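Local structure of protein argonaute (Aquifex aeolicus, 1YVU) at residues 21-26 against 54-59; 514-519 against 531-536; 627-632 against 672-677. The protein cleaves RNA targets as a DNA-guided endonuclease, using short single-stranded DNA guides to select complementary strands and divalent metal ions to cut them. One frame throughout, in Å; residues are numbered along the deposited sequence.

How the contacts relate
Contact 1 comes first along the chain and lies in the N-terminal domain, which belongs to the PAZ lobe; contacts 2 and 3 follow in that order within the PIWI domain of the other lobe. The centre of contact 1 is about 43 Å from that of contact 2 and about 44 Å from that of contact 3. Contacts 2 and 3 are closer, with centres about 25 Å apart and nearest atoms about 7 Å apart. The 514-519/531-536 pair is a hairpin of the RNase H fold, whereas 627-632 and 672-677 are loops, leading out of strand 624-627 and toward helix 682-690. Two contacts thus belong to the nuclease domain and one to the distant lobe.

Contact 1: 21-26 against 54-59; sequences FTVFKP and EDEFWC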
loop_
_atom_site.group_PDB
_atom_site.type_symbol
_atom_site.label_atom_id
_atom_site.label_comp_id
_atom_site.label_asym_id
_atom_site.label_seq_id
_atom_site.Cartn_x
_atom_site.Cartn_y
_atom_site.Cartn_z
ATOM N N PHE A 21 8.029 38.058 4.678
ATOM C CA PHE A 21 8.762 36.863 4.209
ATOM C C PHE A 21 9.989 37.172 3.332
ATOM O O PHE A 21 9.896 37.965 2.384
ATOM C CB PHE A 21 7.838 35.964 3.351
ATOM C CG PHE A 21 6.981 35.013 4.128
ATOM C CD1 PHE A 21 6.245 35.430 5.261
ATOM C CD2 PHE A 21 6.854 33.696 3.692
ATOM C CE1 PHE A 21 5.382 34.553 5.951
ATOM C CE2 PHE A 21 5.994 32.791 4.371
ATOM C CZ PHE A 21 5.251 33.225 5.505
ATOM N N THR A 22 11.084 36.450 3.582
ATOM C CA THR A 22 12.319 36.583 2.816
ATOM C C THR A 22 12.391 35.548 1.663
ATOM O O THR A 22 12.328 34.333 1.881
ATOM C CB THR A 22 13.550 36.463 3.741
ATOM O OG1 THR A 22 13.394 37.365 4.841
ATOM C CG2 THR A 22 14.835 36.830 3.001
ATOM N N VAL A 23 12.505 36.057 0.439
ATOM C CA VAL A 23 12.579 35.225 -0.763
ATOM C C VAL A 23 14.032 34.887 -1.117
ATOM O O VAL A 23 14.953 35.687 -0.901
ATOM C CB VAL A 23 11.895 35.916 -1.993
ATOM C CG1 VAL A 23 11.714 34.937 -3.137
ATOM C CG2 VAL A 23 10.550 36.504 -1.603
ATOM N N PHE A 24 14.210 33.660 -1.615
ATOM C CA PHE A 24 15.493 33.108 -2.042
ATOM C C PHE A 24 15.320 32.369 -3.377
ATOM O O PHE A 24 14.503 31.461 -3.461
ATOM C CB PHE A 24 16.087 32.160 -0.979
ATOM C CG PHE A 24 16.630 32.861 0.244
ATOM C CD1 PHE A 24 15.927 32.835 1.453
ATOM C CD2 PHE A 24 17.818 33.614 0.177
ATOM C CE1 PHE A 24 16.398 33.562 2.592
ATOM C CE2 PHE A 24 18.300 34.350 1.310
ATOM C CZ PHE A 24 17.584 34.323 2.510
ATOM N N LYS A 25 16.008 32.810 -4.420
ATOM C CA LYS A 25 15.936 32.129 -5.722
ATOM C C LYS A 25 17.371 31.689 -6.080
ATOM O O LYS A 25 18.329 32.437 -5.775
ATOM C CB LYS A 25 15.356 33.056 -6.806
ATOM C CG LYS A 25 14.653 32.314 -7.956
ATOM C CD LYS A 25 14.706 33.098 -9.272
ATOM C CE LYS A 25 13.982 32.366 -10.392
ATOM N NZ LYS A 25 14.149 33.051 -11.697
ATOM N N PRO A 26 17.562 30.459 -6.659
ATOM C CA PRO A 26 18.921 30.002 -7.015
ATOM C C PRO A 26 19.529 30.791 -8.160
ATOM O O PRO A 26 18.809 31.418 -8.949
ATOM C CB PRO A 26 18.710 28.546 -7.422
ATOM C CG PRO A 26 17.471 28.158 -6.688
ATOM C CD PRO A 26 16.608 29.352 -6.886
ATOM N N GLU A 54 7.179 27.632 -6.791
ATOM C CA GLU A 54 7.832 27.341 -8.081
ATOM C C GLU A 54 9.378 27.318 -7.989
ATOM O O GLU A 54 9.949 26.281 -7.646
ATOM C CB GLU A 54 7.329 28.255 -9.229
ATOM C CG GLU A 54 5.798 28.208 -9.560
ATOM C CD GLU A 54 5.315 26.983 -10.362
ATOM O OE1 GLU A 54 6.100 26.376 -11.124
ATOM O OE2 GLU A 54 4.112 26.647 -10.246
ATOM N N ASP A 55 10.032 28.465 -8.190
ATOM C CA ASP A 55 11.501 28.562 -8.139
ATOM C C ASP A 55 12.015 29.310 -6.932
ATOM O O ASP A 55 13.176 29.173 -6.542
ATOM C CB ASP A 55 12.029 29.289 -9.378
ATOM C CG ASP A 55 12.377 28.356 -10.523
ATOM O OD1 ASP A 55 12.548 27.134 -10.292
ATOM O OD2 ASP A 55 12.497 28.863 -11.665
ATOM N N GLU A 56 11.150 30.160 -6.399
ATOM C CA GLU A 56 11.446 31.011 -5.264
ATOM C C GLU A 56 11.186 30.298 -3.933
ATOM O O GLU A 56 10.136 29.708 -3.751
ATOM C CB GLU A 56 10.578 32.284 -5.376
ATOM C CG GLU A 56 10.765 33.113 -6.699
ATOM C CD GLU A 56 9.761 34.280 -6.892
ATOM O OE1 GLU A 56 8.943 34.559 -5.989
ATOM O OE2 GLU A 56 9.802 34.927 -7.969
ATOM N N PHE A 57 12.141 30.366 -3.009
ATOM C CA PHE A 57 12.014 29.748 -1.691
ATOM C C PHE A 57 11.648 30.789 -0.640
ATOM O O PHE A 57 12.505 31.479 -0.085
ATOM C CB PHE A 57 13.300 29.022 -1.287
ATOM C CG PHE A 57 13.625 27.844 -2.154
ATOM C CD1 PHE A 57 14.144 28.035 -3.451
ATOM C CD2 PHE A 57 13.387 26.539 -1.702
ATOM C CE1 PHE A 57 14.420 26.938 -4.296
ATOM C CE2 PHE A 57 13.656 25.429 -2.533
ATOM C CZ PHE A 57 14.173 25.629 -3.835
ATOM N N TRP A 58 10.358 30.849 -0.333
ATOM C CA TRP A 58 9.810 31.795 0.633
ATOM C C TRP A 58 10.011 31.359 2.088
ATOM O O TRP A 58 9.605 30.281 2.469
ATOM C CB TRP A 58 8.319 32.005 0.345
ATOM C CG TRP A 58 7.973 32.711 -0.978
ATOM C CD1 TRP A 58 8.372 32.356 -2.231
ATOM C CD2 TRP A 58 7.190 33.914 -1.133
ATOM N NE1 TRP A 58 7.905 33.260 -3.160
ATOM C CE2 TRP A 58 7.180 34.231 -2.515
ATOM C CE3 TRP A 58 6.497 34.766 -0.229
ATOM C CZ2 TRP A 58 6.510 35.375 -3.026
ATOM C CZ3 TRP A 58 5.822 35.917 -0.740
ATOM C CH2 TRP A 58 5.841 36.202 -2.125
ATOM N N CYS A 59 10.607 32.225 2.900
ATOM C CA CYS A 59 10.861 31.917 4.306
ATOM C C CYS A 59 10.099 32.828 5.265
ATOM O O CYS A 59 10.123 34.031 5.115
ATOM C CB CYS A 59 12.355 31.989 4.581
ATOM S SG CYS A 59 13.283 30.950 3.475
#
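The W58 indole has V23 on one face: CG2 stands over the centre of the six-membered ring, 4.3 Å from its centroid and 15° off the normal, a CH-pi contact. That methyl is anti to the carbonyl carbon; the other, CG1, is anti to the backbone N (chi1 -168°) and packs 3.7 Å from CB of E56. Outside the pair, F51 and R53 also meet the indole, R53 as a cation-pi partner. The F24 ring receives sulfur at its edge, where SG of C59 lies 3.8 Å from CD1. The F57 ring is likewise met at its edge, in plane, by the carbonyl oxygen of F24, while CG of P26 approaches it obliquely. The F21 ring has CB of W58 near its plane, and F88, outside the segments, meets it with its plane nearly parallel.

The backbones that carry these rings run roughly antiparallel. T22 and C59 form a hydrogen-bonded pair, T22 N to C59 O and C59 N to T22 O (2.9 Å). F57 N donates to F24 O at a nearly straight 170°, and the return bond from F24 N to F57 O is weak. The hydroxyl of T22 turns elsewhere, to the carbonyl of G61, and helix 32-46 packs on F57 and C59.

Polar groups accompany the packing. W58 NE1 donates to the anti lone pair of E56 OE1 (3.3 Å), which would help to fix the indole's rotation beside V23. At 4.5 Å, K25 NZ and D55 OD2 are too far apart for a salt bridge, although CE of K25 touches CB of D55. The chemistry therefore implies an aromatic, largely buried junction inside the N-terminal domain, held by backbone bonds and apolar packing, with charge attraction probably contributing only weakly on the side of the exposed K25.

Contact 2: 514-519 against 531-536; sequences NAVAFT and YYLTSY
F518 and Y531 form the aromatic end of the tightly packed part: the edge of F518 is turned toward the face of Y531, offset, with centroids 5.8 Å apart and planes at 65°. CG of F518 is anti to the backbone N (chi1 -172°). Its ring atoms CE1 and CD1 meet Y531 CB and L533 CB, the latter at 3.7 Å. L533 continues the same face, its CD1 lying 3.6 Å from CG1 of V516. Helix 682-690 covers F518 and V516. The opposite face carries A517, whose CB meets the edge of the Y536 ring at CE1 (3.7 Å), while T534 CG2 lies over one face of that ring, toward its rim; helix 542-557 packs there.

The A517-T534 and T519-Y532 pairs are bonded both ways, and A517 N reaches T534 O at 2.8 Å and 169°. At the N514 end, by contrast, one of the two bonds is weak: A515 N lies 3.4 Å from Y536 O, although the return bond, Y536 N to A515 O, is present. In this partly exposed corner S535 OG gives N514 OD1 a weak bond of 3.2 Å.

The chemistry implies an apolar hairpin core that grades into weak polar contacts. Because F518 also bonds through its backbone to metal-binding D502, this core directly adjoins the strand carrying that metal ligand.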
loop_
_atom_site.group_PDB
_atom_site.type_symbol
_atom_site.label_atom_id
_atom_site.label_comp_id
_atom_site.label_asym_id
_atom_site.label_seq_id
_atom_site.Cartn_x
_atom_site.Cartn_y
_atom_site.Cartn_z
ATOM N N ASN A 514 15.315 -5.580 -12.692
ATOM C CA ASN A 514 14.194 -6.457 -12.994
ATOM C C ASN A 514 12.868 -5.732 -12.709
ATOM O O ASN A 514 12.809 -4.821 -11.865
ATOM C CB ASN A 514 14.319 -7.770 -12.201
ATOM C CG ASN A 514 13.360 -8.870 -12.699
ATOM O OD1 ASN A 514 12.784 -8.791 -13.798
ATOM N ND2 ASN A 514 13.202 -9.913 -11.881
ATOM N N ALA A 515 11.846 -6.128 -13.475
ATOM C CA ALA A 515 10.477 -5.599 -13.406
ATOM C C ALA A 515 9.458 -6.628 -13.869
ATOM O O ALA A 515 9.699 -7.383 -14.803
ATOM C CB ALA A 515 10.330 -4.337 -14.265
ATOM N N VAL A 516 8.317 -6.642 -13.195
ATOM C CA VAL A 516 7.211 -7.537 -13.503
ATOM C C VAL A 516 5.946 -6.673 -13.613
ATOM O O VAL A 516 5.703 -5.803 -12.753
ATOM C CB VAL A 516 7.001 -8.607 -12.366
ATOM C CG1 VAL A 516 5.794 -9.481 -12.668
ATOM C CG2 VAL A 516 8.241 -9.498 -12.200
ATOM N N ALA A 517 5.144 -6.936 -14.654
ATOM C CA ALA A 517 3.871 -6.239 -14.893
ATOM C C ALA A 517 2.728 -7.224 -14.860
ATOM O O ALA A 517 2.781 -8.264 -15.534
ATOM C CB ALA A 517 3.866 -5.537 -16.254
ATOM N N PHE A 518 1.695 -6.904 -14.082
ATOM C CA PHE A 518 0.518 -7.756 -14.036
ATOM C C PHE A 518 -0.778 -7.016 -14.395
ATOM O O PHE A 518 -1.375 -6.311 -13.563
ATOM C CB PHE A 518 0.397 -8.493 -12.698
ATOM C CG PHE A 518 -0.713 -9.543 -12.661
ATOM C CD1 PHE A 518 -0.915 -10.434 -13.742
ATOM C CD2 PHE A 518 -1.559 -9.644 -11.538
ATOM C CE1 PHE A 518 -1.923 -11.401 -13.725
ATOM C CE2 PHE A 518 -2.582 -10.622 -11.507
ATOM C CZ PHE A 518 -2.753 -11.502 -12.622
ATOM N N THR A 519 -1.254 -7.310 -15.604
ATOM C CA THR A 519 -2.473 -6.724 -16.175
ATOM C C THR A 519 -3.658 -7.688 -16.121
ATOM O O THR A 519 -3.502 -8.917 -16.261
ATOM C CB THR A 519 -2.201 -6.217 -17.620
ATOM O OG1 THR A 519 -1.116 -5.273 -17.573
ATOM C CG2 THR A 519 -3.426 -5.532 -18.238
ATOM N N TYR A 531 -5.673 -12.054 -18.428
ATOM C CA TYR A 531 -4.648 -11.438 -17.577
ATOM C C TYR A 531 -3.345 -11.564 -18.335
ATOM O O TYR A 531 -3.218 -12.417 -19.223
ATOM C CB TYR A 531 -4.504 -12.053 -16.159
ATOM C CG TYR A 531 -4.084 -13.521 -16.009
ATOM C CD1 TYR A 531 -2.750 -13.961 -16.244
ATOM C CD2 TYR A 531 -5.017 -14.478 -15.579
ATOM C CE1 TYR A 531 -2.366 -15.333 -16.057
ATOM C CE2 TYR A 531 -4.645 -15.843 -15.382
ATOM C CZ TYR A 531 -3.326 -16.265 -15.622
ATOM O OH TYR A 531 -3.011 -17.589 -15.398
ATOM N N TYR A 532 -2.361 -10.765 -17.950
ATOM C CA TYR A 532 -1.058 -10.837 -18.587
ATOM C C TYR A 532 0.026 -10.518 -17.572
ATOM O O TYR A 532 0.121 -9.411 -17.024
ATOM C CB TYR A 532 -0.976 -9.945 -19.831
ATOM C CG TYR A 532 0.211 -10.214 -20.734
ATOM C CD1 TYR A 532 0.393 -11.473 -21.382
ATOM C CD2 TYR A 532 1.169 -9.206 -20.957
ATOM C CE1 TYR A 532 1.525 -11.708 -22.237
ATOM C CE2 TYR A 532 2.292 -9.430 -21.802
ATOM C CZ TYR A 532 2.468 -10.672 -22.431
ATOM O OH TYR A 532 3.605 -10.848 -23.202
ATOM N N LEU A 533 0.828 -11.537 -17.322
ATOM C CA LEU A 533 1.905 -11.451 -16.373
ATOM C C LEU A 533 3.226 -11.633 -17.106
ATOM O O LEU A 533 3.450 -12.682 -17.698
ATOM C CB LEU A 533 1.677 -12.535 -15.331
ATOM C CG LEU A 533 2.573 -12.724 -14.118
ATOM C CD1 LEU A 533 2.789 -11.425 -13.377
ATOM C CD2 LEU A 533 1.926 -13.760 -13.199
ATOM N N THR A 534 4.066 -10.594 -17.115
ATOM C CA THR A 534 5.353 -10.657 -17.793
ATOM C C THR A 534 6.419 -10.045 -16.932
ATOM O O THR A 534 6.183 -9.036 -16.260
ATOM C CB THR A 534 5.395 -9.796 -19.070
ATOM O OG1 THR A 534 4.135 -9.833 -19.721
ATOM C CG2 THR A 534 6.458 -10.282 -20.061
ATOM N N SER A 535 7.607 -10.649 -17.008
ATOM C CA SER A 535 8.797 -10.143 -16.335
ATOM C C SER A 535 9.495 -9.411 -17.477
ATOM O O SER A 535 9.463 -9.865 -18.621
ATOM C CB SER A 535 9.674 -11.282 -15.834
ATOM O OG SER A 535 10.511 -10.880 -14.756
ATOM N N TYR A 536 10.055 -8.244 -17.183
ATOM C CA TYR A 536 10.717 -7.436 -18.190
ATOM C C TYR A 536 12.196 -7.197 -17.874
ATOM O O TYR A 536 12.545 -7.066 -16.686
ATOM C CB TYR A 536 9.978 -6.095 -18.322
ATOM C CG TYR A 536 8.661 -6.145 -19.061
ATOM C CD1 TYR A 536 7.439 -6.077 -18.366
ATOM C CD2 TYR A 536 8.631 -6.269 -20.470
ATOM C CE1 TYR A 536 6.222 -6.134 -19.056
ATOM C CE2 TYR A 536 7.424 -6.330 -21.178
ATOM C CZ TYR A 536 6.229 -6.259 -20.472
ATOM O OH TYR A 536 5.064 -6.260 -21.187
#

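Contact 3: 627-632 against 672-677; sequences LATYNQ and PIKLPA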
loop_
_atom_site.group_PDB
_atom_site.type_symbol
_atom_site.label_atom_id
_atom_site.label_comp_id
_atom_site.label_asym_id
_atom_site.label_seq_id
_atom_site.Cartn_x
_atom_site.Cartn_y
_atom_site.Cartn_z
ATOM N N LEU A 627 -12.851 6.841 -0.318
ATOM C CA LEU A 627 -13.965 5.933 -0.443
ATOM C C LEU A 627 -13.945 4.700 0.440
ATOM O O LEU A 627 -12.923 4.007 0.535
ATOM C CB LEU A 627 -14.020 5.485 -1.915
ATOM C CG LEU A 627 -15.180 4.640 -2.408
ATOM C CD1 LEU A 627 -16.441 5.475 -2.259
ATOM C CD2 LEU A 627 -14.969 4.157 -3.863
ATOM N N ALA A 628 -15.116 4.352 0.966
ATOM C CA ALA A 628 -15.254 3.157 1.770
ATOM C C ALA A 628 -15.703 2.037 0.812
ATOM O O ALA A 628 -16.850 2.053 0.319
ATOM C CB ALA A 628 -16.261 3.384 2.813
ATOM N N THR A 629 -14.794 1.088 0.562
ATOM C CA THR A 629 -15.036 -0.037 -0.339
ATOM C C THR A 629 -15.640 -1.296 0.234
ATOM O O THR A 629 -15.982 -2.217 -0.524
ATOM C CB THR A 629 -13.761 -0.478 -0.973
ATOM O OG1 THR A 629 -12.700 -0.444 0.003
ATOM C CG2 THR A 629 -13.448 0.396 -2.152
ATOM N N TYR A 630 -15.674 -1.387 1.565
ATOM C CA TYR A 630 -16.198 -2.556 2.280
ATOM C C TYR A 630 -16.744 -2.136 3.647
ATOM O O TYR A 630 -16.282 -1.147 4.214
ATOM C CB TYR A 630 -15.105 -3.648 2.423
ATOM C CG TYR A 630 -13.935 -3.354 3.369
ATOM C CD1 TYR A 630 -13.741 -4.129 4.529
ATOM C CD2 TYR A 630 -12.988 -2.348 3.083
ATOM C CE1 TYR A 630 -12.625 -3.924 5.388
ATOM C CE2 TYR A 630 -11.866 -2.125 3.934
ATOM C CZ TYR A 630 -11.689 -2.925 5.083
ATOM O OH TYR A 630 -10.579 -2.774 5.897
ATOM N N ASN A 631 -17.683 -2.925 4.180
ATOM C CA ASN A 631 -18.327 -2.688 5.481
ATOM C C ASN A 631 -17.389 -3.036 6.651
ATOM O O ASN A 631 -16.533 -3.917 6.513
ATOM C CB ASN A 631 -19.593 -3.542 5.592
ATOM C CG ASN A 631 -20.471 -3.479 4.347
ATOM O OD1 ASN A 631 -20.996 -2.433 4.006
ATOM N ND2 ASN A 631 -20.648 -4.614 3.683
ATOM N N GLN A 632 -17.553 -2.355 7.792
ATOM C CA GLN A 632 -16.714 -2.596 8.986
ATOM C C GLN A 632 -17.062 -3.936 9.622
ATOM O O GLN A 632 -18.130 -4.067 10.236
ATOM C CB GLN A 632 -16.914 -1.516 10.059
ATOM C CG GLN A 632 -16.504 -0.102 9.706
ATOM C CD GLN A 632 -16.610 0.851 10.904
ATOM O OE1 GLN A 632 -17.709 1.166 11.372
ATOM N NE2 GLN A 632 -15.463 1.313 11.397
ATOM N N PRO A 672 -14.727 -9.988 3.494
ATOM C CA PRO A 672 -14.665 -8.751 2.728
ATOM C C PRO A 672 -13.337 -8.554 2.026
ATOM O O PRO A 672 -12.284 -9.022 2.474
ATOM C CB PRO A 672 -14.918 -7.671 3.774
ATOM C CG PRO A 672 -14.743 -8.358 5.137
ATOM C CD PRO A 672 -14.278 -9.746 4.892
ATOM N N ILE A 673 -13.437 -7.925 0.867
ATOM C CA ILE A 673 -12.296 -7.603 0.031
ATOM C C ILE A 673 -12.382 -6.117 -0.268
ATOM O O ILE A 673 -13.358 -5.621 -0.815
ATOM C CB ILE A 673 -12.264 -8.500 -1.215
ATOM C CG1 ILE A 673 -11.874 -9.921 -0.759
ATOM C CG2 ILE A 673 -11.321 -7.911 -2.276
ATOM C CD1 ILE A 673 -11.566 -10.923 -1.814
ATOM N N LYS A 674 -11.348 -5.434 0.192
ATOM C CA LYS A 674 -11.158 -3.998 0.111
ATOM C C LYS A 674 -10.963 -3.485 -1.291
ATOM O O LYS A 674 -11.446 -2.406 -1.626
ATOM C CB LYS A 674 -9.920 -3.678 0.939
ATOM C CG LYS A 674 -9.423 -2.252 0.988
ATOM C CD LYS A 674 -8.284 -2.247 1.970
ATOM C CE LYS A 674 -7.370 -1.089 1.760
ATOM N NZ LYS A 674 -6.043 -1.292 2.467
ATOM N N LEU A 675 -10.277 -4.271 -2.111
ATOM C CA LEU A 675 -9.939 -3.852 -3.461
ATOM C C LEU A 675 -10.787 -4.369 -4.641
ATOM O O LEU A 675 -11.334 -5.480 -4.575
ATOM C CB LEU A 675 -8.447 -4.143 -3.704
ATOM C CG LEU A 675 -7.366 -3.352 -2.944
ATOM C CD1 LEU A 675 -5.984 -3.725 -3.458
ATOM C CD2 LEU A 675 -7.575 -1.849 -3.122
ATOM N N PRO A 676 -10.958 -3.541 -5.717
ATOM C CA PRO A 676 -11.730 -3.936 -6.906
ATOM C C PRO A 676 -10.980 -5.096 -7.514
ATOM O O PRO A 676 -9.751 -5.130 -7.425
ATOM C CB PRO A 676 -11.558 -2.747 -7.836
ATOM C CG PRO A 676 -11.338 -1.659 -6.946
ATOM C CD PRO A 676 -10.522 -2.139 -5.855
ATOM N N ALA A 677 -11.692 -6.010 -8.162
ATOM C CA ALA A 677 -11.052 -7.171 -8.783
ATOM C C ALA A 677 -9.906 -6.842 -9.731
ATOM O O ALA A 677 -8.941 -7.614 -9.833
ATOM C CB ALA A 677 -12.069 -8.050 -9.472
#
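T629 and K674 mark the closest backbone approach, with CA atoms 5.6 Å apart, between two segments that lack regular secondary structure. The backbone is turn-like at T629 and K674, whereas Y630 is extended. No backbone-to-backbone hydrogen bond joins the segments.

Their polar link is instead a side-chain bond: T629 OG1 donates to K674 O at 2.8 Å. The hydroxyl meets a lone pair in the carbonyl plane, with a C=O...donor angle of 129°. OG1 sits between the backbone N and the carbonyl carbon of its own residue (chi1 40°), on the side from which it can meet that oxygen. A valine here would probably leave the K674 carbonyl without this hydroxyl donor and the two loops without their side-chain hydrogen bond.

Y630 supplies the apolar part. Both partners come to the same side of its ring, obliquely: CD1 lies 3.8 Å from CB of P672, and CE2 lies 3.8 Å from CG of K674. The lysine chain is extended, and its CB, CG and CD all come near CE2 before its end leads away from the 627-632 segment. At the phenol end, Y630 OH has a weak bond from the backbone N of Q639; the Y630 ring also meets that of H638. On the buried side, I659 of helix 652-661 touches T629.

The arrangement is a junction of two PIWI-domain loops: 627-632, within the PIWI box, meets 672-677, which precedes helix 682-690 and its metal-binding D683. The K674 side chain lies about 10 Å from that of D683, placing this surface contact near the metal site, the probable active site, of the RNase H fold.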